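Local atomic coordinates of ABC transporter substrate-binding protein (Rhizobium radiobacter, PDB entry 6TFX), a protein that binds mannopinic acid, a mannityl-opine, as the periplasmic solute-binding component of an ABC transporter that imports such compounds into the bacterium. Residues T274-R284 with S344-E355; V242-L252 with R287-P297. All coordinates share one frame; numbering follows the deposited sequence. Where two conformers were deposited one is given.

Contact 1: residues T274-R284 with S344-E355. With N72 ((2~{R})-2-[[(3~{R},4~{R},5~{S})-3,4,5,6-tetrakis(oxidanyl)-2-oxidanylidene-hexyl]amino]pentanedioic acid), chain C.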
loop_
_atom_site.group_PDB
_atom_site.type_symbol
_atom_site.label_atom_id
_atom_site.label_comp_id
_atom_site.label_asym_id
_atom_site.label_seq_id
_atom_site.Cartn_x
_atom_site.Cartn_y
_atom_site.Cartn_z
ATOM N N THR A 274 -22.002 8.656 -13.690
ATOM C CA THR A 274 -23.002 8.078 -12.806
ATOM C C THR A 274 -22.373 7.526 -11.493
ATOM O O THR A 274 -23.031 6.775 -10.765
ATOM C CB THR A 274 -23.910 7.092 -13.545
ATOM O OG1 THR A 274 -24.981 6.704 -12.658
ATOM C CG2 THR A 274 -23.157 5.885 -14.110
ATOM N N VAL A 275 -21.120 7.933 -11.192
ATOM C CA VAL A 275 -20.523 7.624 -9.895
ATOM C C VAL A 275 -20.576 8.942 -9.121
ATOM O O VAL A 275 -20.498 10.036 -9.712
ATOM C CB VAL A 275 -19.095 7.020 -9.929
ATOM C CG1 VAL A 275 -19.060 5.705 -10.697
ATOM C CG2 VAL A 275 -18.089 8.008 -10.490
ATOM N N ASN A 276 -20.695 8.846 -7.800
ATOM C CA ASN A 276 -20.765 10.062 -7.007
ATOM C C ASN A 276 -19.886 9.907 -5.780
ATOM O O ASN A 276 -20.339 9.477 -4.724
ATOM C CB ASN A 276 -22.220 10.392 -6.661
ATOM C CG ASN A 276 -22.376 11.806 -6.163
ATOM O OD1 ASN A 276 -21.483 12.369 -5.514
ATOM N ND2 ASN A 276 -23.522 12.405 -6.451
ATOM N N ALA A 277 -18.618 10.275 -5.922
ATOM C CA ALA A 277 -17.665 10.125 -4.829
ATOM C C ALA A 277 -18.046 10.970 -3.615
ATOM O O ALA A 277 -17.912 10.507 -2.468
ATOM C CB ALA A 277 -16.264 10.475 -5.321
ATOM N N ALA A 278 -18.537 12.214 -3.851
ATOM C CA ALA A 278 -18.921 13.086 -2.708
ATOM C C ALA A 278 -20.009 12.443 -1.849
ATOM O O ALA A 278 -19.947 12.518 -0.611
ATOM C CB ALA A 278 -19.369 14.456 -3.198
ATOM N N GLN A 279 -20.962 11.761 -2.487
ATOM C CA GLN A 279 -22.029 11.078 -1.741
ATOM C C GLN A 279 -21.501 9.866 -0.962
ATOM O O GLN A 279 -21.973 9.601 0.156
ATOM C CB GLN A 279 -23.203 10.717 -2.650
ATOM C CG GLN A 279 -23.924 11.972 -3.201
ATOM C CD GLN A 279 -24.892 12.674 -2.255
ATOM O OE1 GLN A 279 -25.067 12.300 -1.085
ATOM N NE2 GLN A 279 -25.547 13.724 -2.752
ATOM N N ILE A 280 -20.488 9.147 -1.515
ATOM C CA ILE A 280 -19.899 8.018 -0.788
ATOM C C ILE A 280 -19.178 8.569 0.461
ATOM O O ILE A 280 -19.302 8.000 1.556
ATOM C CB ILE A 280 -18.906 7.224 -1.685
ATOM C CG1 ILE A 280 -19.686 6.532 -2.821
ATOM C CG2 ILE A 280 -18.072 6.200 -0.858
ATOM C CD1 ILE A 280 -18.770 6.019 -3.970
ATOM N N ALA A 281 -18.442 9.689 0.292
ATOM C CA ALA A 281 -17.706 10.313 1.414
ATOM C C ALA A 281 -18.674 10.801 2.496
ATOM O O ALA A 281 -18.415 10.592 3.680
ATOM C CB ALA A 281 -16.853 11.472 0.892
ATOM N N LYS A 282 -19.806 11.421 2.099
ATOM C CA LYS A 282 -20.816 11.909 3.067
ATOM C C LYS A 282 -21.425 10.742 3.833
ATOM O O LYS A 282 -21.563 10.813 5.048
ATOM C CB LYS A 282 -21.935 12.682 2.346
ATOM C CG LYS A 282 -21.782 14.198 2.452
ATOM C CD LYS A 282 -23.080 14.943 2.123
ATOM C CE LYS A 282 -23.246 15.280 0.656
ATOM N NZ LYS A 282 -22.396 16.429 0.239
ATOM N N TYR A 283 -21.739 9.642 3.124
ATOM C CA TYR A 283 -22.330 8.443 3.732
ATOM C C TYR A 283 -21.357 7.771 4.700
ATOM O O TYR A 283 -21.729 7.460 5.843
ATOM C CB TYR A 283 -22.760 7.449 2.636
ATOM C CG TYR A 283 -23.169 6.098 3.179
ATOM C CD1 TYR A 283 -24.378 5.930 3.851
ATOM C CD2 TYR A 283 -22.350 4.984 3.020
ATOM C CE1 TYR A 283 -24.731 4.702 4.405
ATOM C CE2 TYR A 283 -22.697 3.747 3.563
ATOM C CZ TYR A 283 -23.903 3.606 4.231
ATOM O OH TYR A 283 -24.282 2.383 4.738
ATOM N N ARG A 284 -20.116 7.513 4.230
ATOM C CA ARG A 284 -19.110 6.829 5.061
ATOM C C ARG A 284 -18.600 7.684 6.210
ATOM O O ARG A 284 -18.299 7.139 7.266
ATOM C CB ARG A 284 -17.944 6.321 4.215
ATOM C CG ARG A 284 -18.349 5.136 3.348
ATOM C CD ARG A 284 -17.173 4.614 2.532
ATOM N NE ARG A 284 -17.326 3.179 2.317
ATOM C CZ ARG A 284 -16.367 2.376 1.850
ATOM N NH1 ARG A 284 -15.185 2.874 1.494
ATOM N NH2 ARG A 284 -16.586 1.069 1.738
ATOM N N SER A 344 -17.848 -3.589 0.312
ATOM C CA SER A 344 -18.921 -2.627 0.570
ATOM C C SER A 344 -18.822 -1.445 -0.403
ATOM O O SER A 344 -19.845 -1.014 -0.926
ATOM C CB SER A 344 -18.903 -2.161 2.024
ATOM O OG SER A 344 -17.670 -1.538 2.320
ATOM N N LEU A 345 -17.593 -0.984 -0.719
ATOM C CA LEU A 345 -17.439 0.103 -1.698
ATOM C C LEU A 345 -17.978 -0.335 -3.079
ATOM O O LEU A 345 -18.709 0.418 -3.727
ATOM C CB LEU A 345 -15.972 0.539 -1.810
ATOM C CG LEU A 345 -15.705 1.741 -2.744
ATOM C CD1 LEU A 345 -16.556 2.980 -2.376
ATOM C CD2 LEU A 345 -14.266 2.124 -2.680
ATOM N N ALA A 346 -17.643 -1.570 -3.517
ATOM C CA ALA A 346 -18.131 -2.060 -4.817
ATOM C C ALA A 346 -19.675 -2.116 -4.821
ATOM O O ALA A 346 -20.308 -1.803 -5.830
ATOM C CB ALA A 346 -17.544 -3.443 -5.111
ATOM N N GLN A 347 -20.273 -2.488 -3.676
ATOM C CA GLN A 347 -21.739 -2.528 -3.563
ATOM C C GLN A 347 -22.334 -1.119 -3.646
ATOM O O GLN A 347 -23.403 -0.938 -4.231
ATOM C CB GLN A 347 -22.172 -3.217 -2.270
ATOM C CG GLN A 347 -21.975 -4.731 -2.374
ATOM C CD GLN A 347 -21.955 -5.423 -1.042
ATOM O OE1 GLN A 347 -22.076 -4.800 0.019
ATOM N NE2 GLN A 347 -21.769 -6.732 -1.071
ATOM N N LEU A 348 -21.649 -0.116 -3.079
ATOM C CA LEU A 348 -22.142 1.278 -3.178
ATOM C C LEU A 348 -22.108 1.748 -4.629
ATOM O O LEU A 348 -23.072 2.363 -5.102
ATOM C CB LEU A 348 -21.306 2.220 -2.325
ATOM C CG LEU A 348 -21.438 2.034 -0.797
ATOM C CD1 LEU A 348 -20.498 2.976 -0.083
ATOM C CD2 LEU A 348 -22.887 2.299 -0.306
ATOM N N ILE A 349 -20.993 1.466 -5.339
ATOM C CA ILE A 349 -20.828 1.830 -6.761
ATOM C C ILE A 349 -21.898 1.099 -7.605
ATOM O O ILE A 349 -22.514 1.722 -8.483
ATOM C CB ILE A 349 -19.406 1.497 -7.272
ATOM C CG1 ILE A 349 -18.313 2.217 -6.446
ATOM C CG2 ILE A 349 -19.263 1.770 -8.785
ATOM C CD1 ILE A 349 -16.989 1.554 -6.595
ATOM N N GLN A 350 -22.107 -0.217 -7.348
ATOM C CA GLN A 350 -23.100 -1.010 -8.063
ATOM C C GLN A 350 -24.480 -0.319 -7.993
ATOM O O GLN A 350 -25.121 -0.134 -9.023
ATOM C CB GLN A 350 -23.177 -2.403 -7.451
ATOM C CG GLN A 350 -24.262 -3.282 -8.047
ATOM C CD GLN A 350 -24.231 -4.619 -7.356
ATOM O OE1 GLN A 350 -24.397 -4.707 -6.121
ATOM N NE2 GLN A 350 -23.967 -5.684 -8.109
ATOM N N ALA A 351 -24.871 0.165 -6.803
ATOM C CA ALA A 351 -26.159 0.877 -6.660
ATOM C C ALA A 351 -26.138 2.223 -7.412
ATOM O O ALA A 351 -27.125 2.583 -8.073
ATOM C CB ALA A 351 -26.472 1.103 -5.187
ATOM N N GLN A 352 -25.016 2.961 -7.321
ATOM C CA GLN A 352 -24.937 4.257 -7.982
ATOM C C GLN A 352 -25.015 4.174 -9.495
ATOM O O GLN A 352 -25.700 4.992 -10.124
ATOM C CB GLN A 352 -23.655 5.011 -7.618
ATOM C CG GLN A 352 -23.601 5.479 -6.165
ATOM C CD GLN A 352 -22.378 6.367 -5.965
ATOM O OE1 GLN A 352 -21.382 6.314 -6.723
ATOM N NE2 GLN A 352 -22.427 7.208 -4.950
ATOM N N VAL A 353 -24.259 3.239 -10.092
ATOM C CA VAL A 353 -24.119 3.233 -11.550
ATOM C C VAL A 353 -25.376 2.726 -12.270
ATOM O O VAL A 353 -25.540 2.975 -13.467
ATOM C CB VAL A 353 -22.828 2.547 -12.046
ATOM C CG1 VAL A 353 -21.602 3.193 -11.411
ATOM C CG2 VAL A 353 -22.852 1.036 -11.828
ATOM N N ALA A 354 -26.282 2.077 -11.537
ATOM C CA ALA A 354 -27.567 1.667 -12.122
ATOM C C ALA A 354 -28.367 2.897 -12.589
ATOM O O ALA A 354 -29.124 2.815 -13.554
ATOM C CB ALA A 354 -28.381 0.908 -11.091
ATOM N N GLU A 355 -28.197 4.040 -11.913
ATOM C CA GLU A 355 -28.913 5.259 -12.284
ATOM C C GLU A 355 -28.588 5.735 -13.709
ATOM O O GLU A 355 -29.477 6.223 -14.409
ATOM C CB GLU A 355 -28.625 6.365 -11.251
ATOM C CG GLU A 355 -29.763 7.345 -11.096
ATOM C CD GLU A 355 -31.083 6.749 -10.638
ATOM O OE1 GLU A 355 -31.090 5.907 -9.709
ATOM O OE2 GLU A 355 -32.118 7.136 -11.222
HETATM O OAB N72 C . -13.134 0.948 1.450
HETATM C CAF N72 C . -11.926 0.910 0.663
HETATM C CAG N72 C . -10.917 -0.247 0.966
HETATM O OAC N72 C . -11.156 -0.884 2.179
HETATM C CAH N72 C . -9.488 0.155 0.597
HETATM O OAM N72 C . -9.137 1.466 0.365
HETATM C CAI N72 C . -8.136 -0.121 1.225
HETATM O OAD N72 C . -8.252 -0.246 2.625
HETATM C CAJ N72 C . -7.365 -1.181 0.476
HETATM O OAE N72 C . -7.633 -1.363 -0.739
HETATM C CAK N72 C . -6.315 -2.056 1.219
HETATM N N N72 C . -4.975 -1.746 0.781
HETATM C CA N72 C . -4.172 -2.685 0.094
HETATM C C N72 C . -4.821 -3.927 -0.451
HETATM O O N72 C . -5.349 -4.216 -1.597
HETATM C CB N72 C . -3.222 -1.953 -0.859
HETATM C CG N72 C . -2.647 -2.693 -2.067
HETATM C CD N72 C . -1.282 -2.163 -2.510
HETATM O OE1 N72 C . -0.463 -1.647 -1.683
HETATM O OE2 N72 C . -0.970 -2.262 -3.718
HETATM O OXT N72 C . -4.687 -4.729 0.491
#
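The carbonyl oxygen of N276 takes two N-H groups: the helical bond from I280 N and, across the contact, the amide of Q352, whose NE2 lies 3.1 Å from N276 O. The same glutamine receives in return, N276 N standing 2.8 Å from Q352 OE1 with an N-H...O angle of 161°. That backbone N-H comes in from above the plane of the Q352 side-chain carbonyl, whereas N276 O lies close to the plane of that amide. Glutamine suits this place because one amide both donates and accepts, pairing with the N-H and C=O of a single residue; its chain, extended beyond CG, spans the gap, and the two bonds should fix the amide's rotation. N276 is also the N-cap of helix 277-284, its OD1 accepting from Q279 N, so Q352 grips the other helix at its start. In this family 5 solute-binding protein the two helices, inclined at 132°, pack beside strand 454-467, whose I455 and T458 meet V275 and I280. I280 crosses L345 at about a right angle, CG2 to CD1 being 3.9 Å, and lays CG1 against Q352 NE2; branched at CB, it can serve both neighbours. V275 and V353 run side by side, their CG1 atoms 3.6 Å apart. Next to them, T274 OG1 gives Q352 O a weak bond. At the C-terminal end of helix 277-284 R284 reaches across, and L345 CD1 lies over one face of its guanidinium, offset toward the rim, while S344 OG, held by P340 O, sits at the edge, 2.9 Å from R284 NH2. A bend at chi3 (149°) helps bring R284 NH1 to the mannopinic acid ligand, donating to its OAB over 2.8 Å, and NH2 to G341 O.

Contact 2: residues V242-L252 with R287-P297. With N72 ((2~{R})-2-[[(3~{R},4~{R},5~{S})-3,4,5,6-tetrakis(oxidanyl)-2-oxidanylidene-hexyl]amino]pentanedioic acid), chain C.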
loop_
_atom_site.group_PDB
_atom_site.type_symbol
_atom_site.label_atom_id
_atom_site.label_comp_id
_atom_site.label_asym_id
_atom_site.label_seq_id
_atom_site.Cartn_x
_atom_site.Cartn_y
_atom_site.Cartn_z
ATOM N N VAL A 242 -9.921 5.022 19.016
ATOM C CA VAL A 242 -9.896 4.725 17.595
ATOM C C VAL A 242 -8.778 5.557 16.973
ATOM O O VAL A 242 -8.736 6.779 17.157
ATOM C CB VAL A 242 -11.253 4.900 16.863
ATOM C CG1 VAL A 242 -11.095 4.643 15.362
ATOM C CG2 VAL A 242 -12.311 3.966 17.440
ATOM N N ASP A 243 -7.851 4.884 16.286
ATOM C CA ASP A 243 -6.760 5.552 15.587
ATOM C C ASP A 243 -7.130 5.626 14.112
ATOM O O ASP A 243 -7.510 4.602 13.536
ATOM C CB ASP A 243 -5.448 4.759 15.735
ATOM C CG ASP A 243 -4.854 4.833 17.134
ATOM O OD1 ASP A 243 -4.751 5.969 17.687
ATOM O OD2 ASP A 243 -4.508 3.771 17.684
ATOM N N THR A 244 -7.038 6.834 13.508
ATOM C CA THR A 244 -7.252 7.016 12.061
ATOM C C THR A 244 -5.848 7.271 11.556
ATOM O O THR A 244 -5.183 8.198 12.040
ATOM C CB THR A 244 -8.282 8.110 11.750
ATOM O OG1 THR A 244 -7.831 9.341 12.309
ATOM C CG2 THR A 244 -9.679 7.747 12.261
ATOM N N ILE A 245 -5.362 6.400 10.657
ATOM C CA ILE A 245 -3.951 6.325 10.262
ATOM C C ILE A 245 -3.692 6.783 8.843
ATOM O O ILE A 245 -4.302 6.267 7.896
ATOM C CB ILE A 245 -3.414 4.865 10.484
ATOM C CG1 ILE A 245 -3.923 4.250 11.821
ATOM C CG2 ILE A 245 -1.873 4.787 10.367
ATOM C CD1 ILE A 245 -3.601 2.780 12.058
ATOM N N GLU A 246 -2.753 7.721 8.695
ATOM C CA GLU A 246 -2.304 8.130 7.368
ATOM C C GLU A 246 -1.336 7.053 6.822
ATOM O O GLU A 246 -0.760 6.285 7.599
ATOM C CB GLU A 246 -1.553 9.458 7.471
ATOM C CG GLU A 246 -2.483 10.627 7.739
ATOM C CD GLU A 246 -1.803 11.951 8.029
ATOM O OE1 GLU A 246 -0.727 12.220 7.445
ATOM O OE2 GLU A 246 -2.363 12.730 8.831
ATOM N N PRO A 247 -1.108 6.981 5.496
ATOM C CA PRO A 247 -1.720 7.831 4.473
ATOM C C PRO A 247 -3.120 7.324 4.101
ATOM O O PRO A 247 -3.464 6.142 4.281
ATOM C CB PRO A 247 -0.757 7.686 3.285
ATOM C CG PRO A 247 -0.150 6.339 3.428
ATOM C CD PRO A 247 -0.140 6.025 4.918
ATOM N N ALA A 248 -3.917 8.220 3.558
ATOM C CA ALA A 248 -5.221 7.834 3.042
ATOM C C ALA A 248 -5.007 7.044 1.750
ATOM O O ALA A 248 -4.174 7.411 0.905
ATOM C CB ALA A 248 -6.045 9.069 2.770
ATOM N N GLU A 249 -5.733 5.926 1.610
ATOM C CA GLU A 249 -5.601 5.112 0.400
ATOM C C GLU A 249 -6.689 5.530 -0.584
ATOM O O GLU A 249 -7.863 5.586 -0.201
ATOM C CB GLU A 249 -5.782 3.625 0.762
ATOM C CG GLU A 249 -4.688 3.119 1.682
ATOM C CD GLU A 249 -4.884 1.648 1.984
ATOM O OE1 GLU A 249 -5.714 1.326 2.863
ATOM O OE2 GLU A 249 -4.223 0.816 1.327
ATOM N N LEU A 250 -6.306 5.865 -1.822
ATOM C CA LEU A 250 -7.296 6.290 -2.819
ATOM C C LEU A 250 -7.844 5.096 -3.561
ATOM O O LEU A 250 -7.062 4.296 -4.101
ATOM C CB LEU A 250 -6.653 7.248 -3.846
ATOM C CG LEU A 250 -7.484 7.691 -5.062
ATOM C CD1 LEU A 250 -8.765 8.407 -4.661
ATOM C CD2 LEU A 250 -6.661 8.560 -5.979
ATOM N N ASN A 251 -9.190 5.036 -3.658
ATOM C CA ASN A 251 -9.896 3.992 -4.385
ATOM C C ASN A 251 -10.267 4.539 -5.749
ATOM O O ASN A 251 -10.799 5.653 -5.829
ATOM C CB ASN A 251 -11.189 3.632 -3.643
ATOM C CG ASN A 251 -10.917 3.296 -2.197
ATOM O OD1 ASN A 251 -11.309 4.041 -1.267
ATOM N ND2 ASN A 251 -10.202 2.211 -1.987
ATOM N N LEU A 252 -9.984 3.783 -6.805
ATOM C CA LEU A 252 -10.364 4.205 -8.153
ATOM C C LEU A 252 -10.964 3.026 -8.871
ATOM O O LEU A 252 -10.597 1.880 -8.558
ATOM C CB LEU A 252 -9.140 4.608 -8.976
ATOM C CG LEU A 252 -8.403 5.868 -8.518
ATOM C CD1 LEU A 252 -6.990 5.519 -8.027
ATOM C CD2 LEU A 252 -8.317 6.862 -9.659
ATOM N N ARG A 287 -14.605 12.351 8.462
ATOM C CA ARG A 287 -13.392 12.273 9.298
ATOM C C ARG A 287 -12.369 11.291 8.679
ATOM O O ARG A 287 -11.149 11.520 8.712
ATOM C CB ARG A 287 -13.774 11.806 10.712
ATOM C CG ARG A 287 -12.592 11.695 11.677
ATOM C CD ARG A 287 -13.019 11.150 13.028
ATOM N NE ARG A 287 -11.865 10.764 13.839
ATOM C CZ ARG A 287 -11.946 10.144 15.013
ATOM N NH1 ARG A 287 -13.129 9.835 15.530
ATOM N NH2 ARG A 287 -10.843 9.826 15.677
ATOM N N VAL A 288 -12.882 10.205 8.095
ATOM C CA VAL A 288 -12.040 9.145 7.547
ATOM C C VAL A 288 -11.977 9.150 6.027
ATOM O O VAL A 288 -10.964 8.738 5.463
ATOM C CB VAL A 288 -12.608 7.793 8.077
ATOM C CG1 VAL A 288 -12.063 6.582 7.323
ATOM C CG2 VAL A 288 -12.386 7.673 9.584
ATOM N N ASN A 289 -13.058 9.632 5.382
ATOM C CA ASN A 289 -13.206 9.551 3.922
ATOM C C ASN A 289 -13.328 10.889 3.245
ATOM O O ASN A 289 -14.005 11.779 3.749
ATOM C CB ASN A 289 -14.491 8.773 3.616
ATOM C CG ASN A 289 -14.539 7.446 4.321
ATOM O OD1 ASN A 289 -14.042 6.453 3.803
ATOM N ND2 ASN A 289 -15.105 7.410 5.530
ATOM N N ARG A 290 -12.742 11.007 2.052
ATOM C CA ARG A 290 -12.862 12.250 1.295
ATOM C C ARG A 290 -12.908 11.939 -0.183
ATOM O O ARG A 290 -12.161 11.073 -0.642
ATOM C CB ARG A 290 -11.669 13.197 1.554
ATOM C CG ARG A 290 -11.598 13.821 2.950
ATOM C CD ARG A 290 -12.680 14.862 3.227
ATOM N NE ARG A 290 -12.787 15.150 4.659
ATOM C CZ ARG A 290 -12.077 16.076 5.296
ATOM N NH1 ARG A 290 -11.203 16.828 4.635
ATOM N NH2 ARG A 290 -12.238 16.264 6.600
ATOM N N ALA A 291 -13.758 12.646 -0.936
ATOM C CA ALA A 291 -13.743 12.500 -2.396
ATOM C C ALA A 291 -12.459 13.181 -2.873
ATOM O O ALA A 291 -12.041 14.182 -2.274
ATOM C CB ALA A 291 -14.947 13.192 -3.007
ATOM N N VAL A 292 -11.827 12.633 -3.919
ATOM C CA VAL A 292 -10.556 13.178 -4.416
ATOM C C VAL A 292 -10.728 13.701 -5.837
ATOM O O VAL A 292 -11.102 12.918 -6.719
ATOM C CB VAL A 292 -9.409 12.119 -4.333
ATOM C CG1 VAL A 292 -8.075 12.694 -4.836
ATOM C CG2 VAL A 292 -9.249 11.614 -2.910
ATOM N N PRO A 293 -10.391 14.987 -6.089
ATOM C CA PRO A 293 -10.579 15.530 -7.441
ATOM C C PRO A 293 -9.470 15.204 -8.448
ATOM O O PRO A 293 -9.260 15.986 -9.389
ATOM C CB PRO A 293 -10.694 17.035 -7.195
ATOM C CG PRO A 293 -9.754 17.273 -6.021
ATOM C CD PRO A 293 -9.958 16.039 -5.135
ATOM N N SER A 294 -8.795 14.051 -8.308
ATOM C CA SER A 294 -7.774 13.614 -9.262
ATOM C C SER A 294 -7.575 12.118 -9.139
ATOM O O SER A 294 -8.306 11.445 -8.373
ATOM C CB SER A 294 -6.456 14.377 -9.092
ATOM O OG SER A 294 -5.623 14.128 -10.223
ATOM N N VAL A 295 -6.591 11.583 -9.870
ATOM C CA VAL A 295 -6.354 10.156 -9.963
ATOM C C VAL A 295 -5.154 9.668 -9.148
ATOM O O VAL A 295 -4.721 8.525 -9.313
ATOM C CB VAL A 295 -6.251 9.730 -11.448
ATOM C CG1 VAL A 295 -7.604 9.882 -12.150
ATOM C CG2 VAL A 295 -5.156 10.531 -12.175
ATOM N N ILE A 296 -4.649 10.516 -8.254
ATOM C CA ILE A 296 -3.606 10.183 -7.295
ATOM C C ILE A 296 -4.057 10.714 -5.929
ATOM O O ILE A 296 -4.861 11.649 -5.877
ATOM C CB ILE A 296 -2.202 10.700 -7.703
ATOM C CG1 ILE A 296 -2.060 12.228 -7.486
ATOM C CG2 ILE A 296 -1.840 10.264 -9.141
ATOM C CD1 ILE A 296 -0.648 12.724 -7.825
ATOM N N PRO A 297 -3.564 10.135 -4.819
ATOM C CA PRO A 297 -4.019 10.599 -3.486
ATOM C C PRO A 297 -3.698 12.078 -3.241
ATOM O O PRO A 297 -2.707 12.599 -3.761
ATOM C CB PRO A 297 -3.271 9.687 -2.513
ATOM C CG PRO A 297 -3.018 8.403 -3.315
ATOM C CD PRO A 297 -2.653 8.970 -4.700
HETATM O OAB N72 C . -13.134 0.948 1.450
HETATM C CAF N72 C . -11.926 0.910 0.663
HETATM C CAG N72 C . -10.917 -0.247 0.966
HETATM O OAC N72 C . -11.156 -0.884 2.179
HETATM C CAH N72 C . -9.488 0.155 0.597
HETATM O OAM N72 C . -9.137 1.466 0.365
HETATM C CAI N72 C . -8.136 -0.121 1.225
HETATM O OAD N72 C . -8.252 -0.246 2.625
HETATM C CAJ N72 C . -7.365 -1.181 0.476
HETATM O OAE N72 C . -7.633 -1.363 -0.739
HETATM C CAK N72 C . -6.315 -2.056 1.219
HETATM N N N72 C . -4.975 -1.746 0.781
HETATM C CA N72 C . -4.172 -2.685 0.094
HETATM C C N72 C . -4.821 -3.927 -0.451
HETATM O O N72 C . -5.349 -4.216 -1.597
HETATM C CB N72 C . -3.222 -1.953 -0.859
HETATM C CG N72 C . -2.647 -2.693 -2.067
HETATM C CD N72 C . -1.282 -2.163 -2.510
HETATM O OE1 N72 C . -0.463 -1.647 -1.683
HETATM O OE2 N72 C . -0.970 -2.262 -3.718
HETATM O OXT N72 C . -4.687 -4.729 0.491
#
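L250 drives its CD2 methyl against the backbone of V295-P297, 3.4 Å from I296 C, and this is the tight part of the contact. A chi1 near 174° swings the fork of L250 toward the loop: CD1 goes to V292 CG2 at 3.7 Å, CD2 reaches the loop backbone, and CB rests on P297 CG. A branched aliphatic chain can thus touch V292, the 295-297 backbone and P297 at once, and the proline offers it an apolar ring carbon. L252 extends the patch: its side chain and that of V295 cross at about a right angle, L252 CD2 lying 4.0 Å from V295 CB, with Y395 and Y400 of helix 392-400 packed against the leucine. Strand 248-252 belongs to the mixed sheet of the ligand-binding protein, and its alternation divides the work: L250 and L252 face the loop, while E249 points away, toward the mannopinic acid. There the glutamate's extended chain presents both oxygens, OE1 accepting from the ligand's OAD at 3.0 Å and OE2 from its amine N at 2.7 Å; an acidic residue fits, since its charge would probably favour a protonated amine. On the N-terminal side of the corner at E246-P247, whose proline is preceded by a cis peptide bond, the packing thins and solvent comes closer. T244 turns CG2 to V288 CG2, 3.8 Å away, placing methyl on methyl. The side chains of R287 and T244 cross at about a right angle, with R287 NE 4.0 Å from T244 CG2. Extended from CG to NE, the arginine carries its guanidinium past T244 toward V242 O, a loose approach, NH2 to O 4.0 Å, that suits an arginine at the exposed rim.

The two contacts lie with centres about 15 Å apart on one side of the chain's centre, and their segments alternate along the sequence: 242-252, 274-284, 287-297, 344-355. Helix 277-284 is followed after a short connection by strand 289-291, so the first segment of contact 1 and the second of contact 2 are near neighbours in the chain. They also touch in space, R284 CB meeting N289 ND2 and A277 lying against A291, while L345 CD2 meets N251 CB. Strand 454-467 pairs with both 240-255 and 289-291 and receives side chains from contact 1. Together the contacts bring R284 from a helix and E249 from a strand to the same mannopinic acid molecule.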